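Local coordinates for PilM (Pseudomonas aeruginosa, PDB 3HG9), which is of unknown function but belongs to the PilM family and probably has a part in plasmid-encoded pilus assembly, at residues Pro40-Ala44 against Leu45-Ala49; Tyr60-Gly64 against Thr65-Phe69. All coordinates share one frame; numbering follows the deposited sequence.

Contact 1: Pro40-Ala44 against Leu45-Ala49; sequences PADSA and LGLPA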
ATOM      1  N   PRO B  40      18.881 -10.128  -4.049  1.00 41.46           N
ATOM      2  CA  PRO B  40      20.228  -9.553  -3.990  1.00 41.09           C
ATOM      3  C   PRO B  40      20.909  -9.624  -2.618  1.00 40.34           C
ATOM      4  O   PRO B  40      20.247  -9.476  -1.607  1.00 40.47           O
ATOM      5  CB  PRO B  40      20.015  -8.079  -4.436  1.00 41.12           C
ATOM      6  CG  PRO B  40      18.573  -7.766  -4.173  1.00 39.41           C
ATOM      7  CD  PRO B  40      17.822  -9.083  -4.128  1.00 40.90           C
ATOM      8  N   ALA B  41      22.222  -9.829  -2.589  1.00 40.34           N
ATOM      9  CA  ALA B  41      22.977  -9.665  -1.311  1.00 40.03           C
ATOM     10  C   ALA B  41      23.167  -8.226  -0.935  1.00 39.28           C
ATOM     11  O   ALA B  41      23.393  -7.343  -1.788  1.00 38.13           O
ATOM     12  CB  ALA B  41      24.315 -10.338  -1.345  1.00 39.84           C
ATOM     13  N   ASP B  42      23.116  -8.039   0.374  1.00 39.11           N
ATOM     14  CA  ASP B  42      23.037  -6.711   1.032  1.00 39.33           C
ATOM     15  C   ASP B  42      24.193  -5.712   0.705  1.00 39.28           C
ATOM     16  O   ASP B  42      24.176  -4.563   1.176  1.00 37.27           O
ATOM     17  CB  ASP B  42      22.906  -6.918   2.549  1.00 39.35           C
ATOM     18  CG  ASP B  42      22.330  -8.290   2.913  1.00 39.90           C
ATOM     19  OD1 ASP B  42      21.371  -8.690   2.250  1.00 46.03           O
ATOM     20  OD2 ASP B  42      22.795  -8.966   3.869  1.00 44.06           O
ATOM     21  N   SER B  43      25.184  -6.166  -0.091  1.00 39.13           N
ATOM     22  CA  SER B  43      26.328  -5.320  -0.483  1.00 40.13           C
ATOM     23  C   SER B  43      25.826  -4.392  -1.579  1.00 39.82           C
ATOM     24  O   SER B  43      26.086  -3.191  -1.595  1.00 39.08           O
ATOM     25  CB  SER B  43      27.481  -6.186  -0.994  1.00 40.26           C
ATOM     26  OG  SER B  43      27.367  -7.499  -0.439  1.00 42.67           O
ATOM     27  N   ALA B  44      25.098  -4.981  -2.513  1.00 40.88           N
ATOM     28  CA  ALA B  44      24.144  -4.223  -3.286  1.00 42.08           C
ATOM     29  C   ALA B  44      23.206  -3.703  -2.179  1.00 42.77           C
ATOM     30  O   ALA B  44      23.582  -3.630  -0.972  1.00 41.88           O
ATOM     31  CB  ALA B  44      23.430  -5.131  -4.247  1.00 42.41           C
ATOM     32  N   LEU B  45      21.992  -3.338  -2.551  1.00 43.57           N
ATOM     33  CA  LEU B  45      21.088  -2.677  -1.586  1.00 43.03           C
ATOM     34  C   LEU B  45      21.717  -1.364  -1.012  1.00 44.21           C
ATOM     35  O   LEU B  45      21.104  -0.298  -1.081  1.00 45.91           O
ATOM     36  CB  LEU B  45      20.607  -3.668  -0.511  1.00 41.69           C
ATOM     37  CG  LEU B  45      19.622  -4.819  -0.820  1.00 37.63           C
ATOM     38  CD1 LEU B  45      20.162  -5.768  -1.729  1.00 34.36           C
ATOM     39  CD2 LEU B  45      19.323  -5.616   0.391  1.00 36.34           C
ATOM     40  N   GLY B  46      22.945  -1.401  -0.507  1.00 44.82           N
ATOM     41  CA  GLY B  46      23.628  -0.141  -0.126  1.00 44.80           C
ATOM     42  C   GLY B  46      23.239   0.227   1.284  1.00 45.26           C
ATOM     43  O   GLY B  46      23.082   1.415   1.647  1.00 45.75           O
ATOM     44  N   LEU B  47      23.038  -0.822   2.070  1.00 44.45           N
ATOM     45  CA  LEU B  47      22.502  -0.669   3.408  1.00 43.07           C
ATOM     46  C   LEU B  47      23.455   0.174   4.266  1.00 43.37           C
ATOM     47  O   LEU B  47      24.645   0.346   3.920  1.00 43.98           O
ATOM     48  CB  LEU B  47      22.248  -2.061   4.021  1.00 42.04           C
ATOM     49  CG  LEU B  47      21.093  -2.835   3.406  1.00 37.64           C
ATOM     50  CD1 LEU B  47      21.160  -4.218   3.808  1.00 34.74           C
ATOM     51  CD2 LEU B  47      19.784  -2.247   3.900  1.00 34.91           C
ATOM     52  N   PRO B  48      22.926   0.743   5.361  1.00 43.38           N
ATOM     53  CA  PRO B  48      23.756   1.518   6.284  1.00 42.38           C
ATOM     54  C   PRO B  48      24.925   0.740   6.886  1.00 41.70           C
ATOM     55  O   PRO B  48      24.841  -0.474   7.098  1.00 41.74           O
ATOM     56  CB  PRO B  48      22.774   1.937   7.402  1.00 43.26           C
ATOM     57  CG  PRO B  48      21.341   1.531   6.906  1.00 43.80           C
ATOM     58  CD  PRO B  48      21.474   1.047   5.493  1.00 42.79           C
ATOM     59  N   ALA B  49      25.984   1.495   7.187  1.00 40.60           N
ATOM     60  CA  ALA B  49      27.198   1.012   7.765  1.00 39.51           C
ATOM     61  C   ALA B  49      26.838   0.162   8.951  1.00 38.48           C
ATOM     62  O   ALA B  49      27.129  -1.059   8.976  1.00 37.09           O
ATOM     63  CB  ALA B  49      28.113   2.204   8.180  1.00 39.10           C
TER
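Asp42 meets Leu45 and Leu47 with its carbon atoms while its carboxylate OD2 forms a salt bridge with Lys53 NZ. The other carboxylate oxygen, Asp42 OD1, lies 4.1 Å from Leu45 CD2. With CG turned beside its backbone N (chi1 -24°), the aspartate side chain runs alongside that of Leu45, both pointing the same way. Leu47 adds its own methyl beside that of Leu45, with Leu47 CD1 3.5 Å from Asp42 CB.

Leu45 carries most of the apolar contact by spreading its two methyls. Leu45 CD1 approaches the ring of Pro40 on its CB-CG side, 3.5 Å from Pro40 CG, the two side chains crossing at about a right angle. The same methyl, Leu45 CD1, also comes within 3.6 Å of Ala41 O. The second branch, Leu45 CD2, goes to the main chain of Asp42 and lies 3.9 Å from Asp42 CA.

The chain folds back on itself here through a type I beta turn from Ala41 to Ala44, part of the long connection between helix 12-31 and strand 57-62, and this turn brings Leu45 back toward Pro40. Leu45 and Gly46 are modelled with positive phi, but the approach of Gly46 N to Ala44 O is too short to be trusted, and the backbone detail from Ala44 to Gly46 remains doubtful. Helix 12-31 backs this local cluster: Pro40 rests on Leu26, Asp42 and Leu45 touch Tyr22, and Leu47 meets Arg25.

Contact 2: Tyr60-Gly64 against Thr65-Phe69; sequences YIAAG and TSYAF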
ATOM      1  N   TYR B  60      13.116 -10.653  -1.597  1.00 33.08           N
ATOM      2  CA  TYR B  60      12.985 -11.241  -2.949  1.00 35.01           C
ATOM      3  C   TYR B  60      12.438 -10.156  -3.904  1.00 37.15           C
ATOM      4  O   TYR B  60      11.973  -9.086  -3.478  1.00 38.36           O
ATOM      5  CB  TYR B  60      12.017 -12.450  -2.897  1.00 35.54           C
ATOM      6  CG  TYR B  60      12.120 -13.494  -4.009  1.00 36.62           C
ATOM      7  CD1 TYR B  60      13.313 -14.204  -4.208  1.00 40.24           C
ATOM      8  CD2 TYR B  60      11.023 -13.819  -4.829  1.00 34.48           C
ATOM      9  CE1 TYR B  60      13.434 -15.173  -5.225  1.00 39.87           C
ATOM     10  CE2 TYR B  60      11.133 -14.794  -5.839  1.00 33.53           C
ATOM     11  CZ  TYR B  60      12.358 -15.472  -6.023  1.00 38.55           C
ATOM     12  OH  TYR B  60      12.583 -16.441  -6.992  1.00 37.76           O
ATOM     13  N   ILE B  61      12.472 -10.401  -5.193  1.00 37.89           N
ATOM     14  CA  ILE B  61      11.773  -9.515  -6.072  1.00 38.27           C
ATOM     15  C   ILE B  61      11.125 -10.513  -6.978  1.00 40.43           C
ATOM     16  O   ILE B  61      11.615 -11.669  -7.145  1.00 39.62           O
ATOM     17  CB  ILE B  61      12.708  -8.524  -6.832  1.00 38.35           C
ATOM     18  CG1 ILE B  61      13.371  -7.579  -5.829  1.00 39.17           C
ATOM     19  CG2 ILE B  61      11.934  -7.675  -7.885  1.00 37.65           C
ATOM     20  CD1 ILE B  61      14.516  -6.766  -6.352  1.00 38.62           C
ATOM     21  N   ALA B  62      10.004 -10.083  -7.533  1.00 41.12           N
ATOM     22  CA  ALA B  62       9.258 -10.869  -8.479  1.00 42.31           C
ATOM     23  C   ALA B  62       8.309  -9.851  -9.161  1.00 43.30           C
ATOM     24  O   ALA B  62       7.650  -9.063  -8.468  1.00 43.75           O
ATOM     25  CB  ALA B  62       8.503 -11.960  -7.751  1.00 42.95           C
ATOM     26  N   ALA B  63       8.271  -9.850 -10.504  1.00 43.62           N
ATOM     27  CA  ALA B  63       7.942  -8.638 -11.246  1.00 43.66           C
ATOM     28  C   ALA B  63       8.928  -7.612 -10.696  1.00 42.96           C
ATOM     29  O   ALA B  63       9.814  -8.005  -9.937  1.00 44.21           O
ATOM     30  CB  ALA B  63       6.466  -8.211 -10.997  1.00 43.38           C
ATOM     31  N   GLY B  64       8.824  -6.333 -11.080  1.00 42.02           N
ATOM     32  CA  GLY B  64       9.545  -5.239 -10.346  1.00 40.05           C
ATOM     33  C   GLY B  64       8.977  -4.849  -8.956  1.00 38.01           C
ATOM     34  O   GLY B  64       9.211  -3.745  -8.472  1.00 37.10           O
ATOM     35  N   THR B  65       8.249  -5.771  -8.324  1.00 37.03           N
ATOM     36  CA  THR B  65       7.711  -5.607  -6.988  1.00 36.51           C
ATOM     37  C   THR B  65       8.602  -6.394  -6.036  1.00 37.86           C
ATOM     38  O   THR B  65       9.064  -7.509  -6.393  1.00 38.39           O
ATOM     39  CB  THR B  65       6.372  -6.312  -6.808  1.00 36.94           C
ATOM     40  OG1 THR B  65       6.603  -7.538  -6.102  1.00 33.12           O
ATOM     41  CG2 THR B  65       5.631  -6.560  -8.129  1.00 32.90           C
ATOM     42  N   SER B  66       8.798  -5.892  -4.816  1.00 36.80           N
ATOM     43  CA  SER B  66       9.657  -6.633  -3.905  1.00 35.88           C
ATOM     44  C   SER B  66       9.013  -7.018  -2.569  1.00 34.91           C
ATOM     45  O   SER B  66       8.115  -6.367  -2.108  1.00 34.09           O
ATOM     46  CB  SER B  66      11.001  -5.927  -3.712  1.00 35.55           C
ATOM     47  OG  SER B  66      10.814  -4.540  -3.796  1.00 36.38           O
ATOM     48  N   TYR B  67       9.524  -8.093  -1.955  1.00 33.76           N
ATOM     49  CA  TYR B  67       9.069  -8.537  -0.681  1.00 31.81           C
ATOM     50  C   TYR B  67      10.223  -8.654   0.312  1.00 33.02           C
ATOM     51  O   TYR B  67      11.322  -9.079  -0.050  1.00 33.74           O
ATOM     52  CB  TYR B  67       8.484  -9.899  -0.860  1.00 30.77           C
ATOM     53  CG  TYR B  67       7.706 -10.094  -2.118  1.00 28.62           C
ATOM     54  CD1 TYR B  67       6.378 -10.492  -2.064  1.00 30.38           C
ATOM     55  CD2 TYR B  67       8.282  -9.925  -3.361  1.00 25.51           C
ATOM     56  CE1 TYR B  67       5.616 -10.726  -3.237  1.00 27.87           C
ATOM     57  CE2 TYR B  67       7.534 -10.134  -4.521  1.00 23.01           C
ATOM     58  CZ  TYR B  67       6.205 -10.544  -4.459  1.00 24.36           C
ATOM     59  OH  TYR B  67       5.433 -10.750  -5.639  1.00 28.67           O
ATOM     60  N   ALA B  68       9.978  -8.334   1.571  1.00 32.41           N
ATOM     61  CA  ALA B  68      10.977  -8.607   2.601  1.00 32.81           C
ATOM     62  C   ALA B  68      10.300  -9.490   3.634  1.00 33.34           C
ATOM     63  O   ALA B  68       9.159  -9.183   3.996  1.00 34.15           O
ATOM     64  CB  ALA B  68      11.443  -7.265   3.254  1.00 32.20           C
ATOM     65  N   PHE B  69      10.932 -10.583   4.079  1.00 33.24           N
ATOM     66  CA  PHE B  69      10.232 -11.521   4.945  1.00 33.67           C
ATOM     67  C   PHE B  69      11.064 -12.218   5.994  1.00 35.55           C
ATOM     68  O   PHE B  69      12.176 -12.655   5.735  1.00 34.74           O
ATOM     69  CB  PHE B  69       9.504 -12.590   4.126  1.00 32.79           C
ATOM     70  CG  PHE B  69      10.359 -13.292   3.102  1.00 31.47           C
ATOM     71  CD1 PHE B  69      10.940 -14.539   3.389  1.00 25.80           C
ATOM     72  CD2 PHE B  69      10.537 -12.722   1.822  1.00 30.41           C
ATOM     73  CE1 PHE B  69      11.710 -15.200   2.446  1.00 27.44           C
ATOM     74  CE2 PHE B  69      11.318 -13.359   0.848  1.00 28.99           C
ATOM     75  CZ  PHE B  69      11.921 -14.627   1.159  1.00 26.85           C
TER
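The ring of Tyr67 reaches across to the neighbouring strand, where its CE2 comes 3.8 Å from Ala62 CB and the carbonyl O of Tyr60 lies at its edge, in plane. Tyr67 CG stands anti to the carbonyl carbon and beside the backbone N (chi1 -38°), which carries the ring toward the Ala62 side of the hairpin. The two strands, 57-62 and 65-70, form a beta hairpin whose tip has just two residues, Ala63 and Gly64, between the hydrogen-bonded pair Ala62 and Thr65. Tyr60 and Tyr67 make the next hydrogen-bonded pair: Tyr60 N to Tyr67 O spans 2.8 Å, and Tyr67 N returns to Tyr60 O.

On the other face, Ile61 and Ser66 form a non-hydrogen-bonded pair, with Ile61 CG1 3.6 Å from Ser66 CB, and both side chains pack on helix 12-31. The outer edge of strand 65-70 continues into the second subunit, whose strand pairs antiparallel with Ser66 to Phe69; Pro111 of that subunit packs on Tyr60, Ala62 and Tyr67.

Further from the tip, Phe69 sets its ring edge, at CE2, against Tyr60 CB. At the tip itself Ala62 O accepts twice from Thr65, weakly from the backbone N and at 3.0 Å from Thr65 OG1, nearly in line with the carbonyl bond.

How the contacts relate
Contact 1 comes first along the chain, in the loop that follows helix 12-31, and contact 2 is the hairpin of strands 57-62 and 65-70 that this loop leads into. Their centres are about 15 Å apart and their nearest atoms about 5 Å, so they do not touch directly. Helix 12-31 is what they share: Leu26 meets both Pro40 and Ser66, and Tyr22 meets Asp42, Leu45 and Ala68. The 40-49 segment stays at the surface, untouched by the second subunit, whereas the hairpin lies nearer the centre of the chain. Helix 12-31 thus touches both the surface loop and the hairpin, whose strand 65-70 pairs with the second subunit.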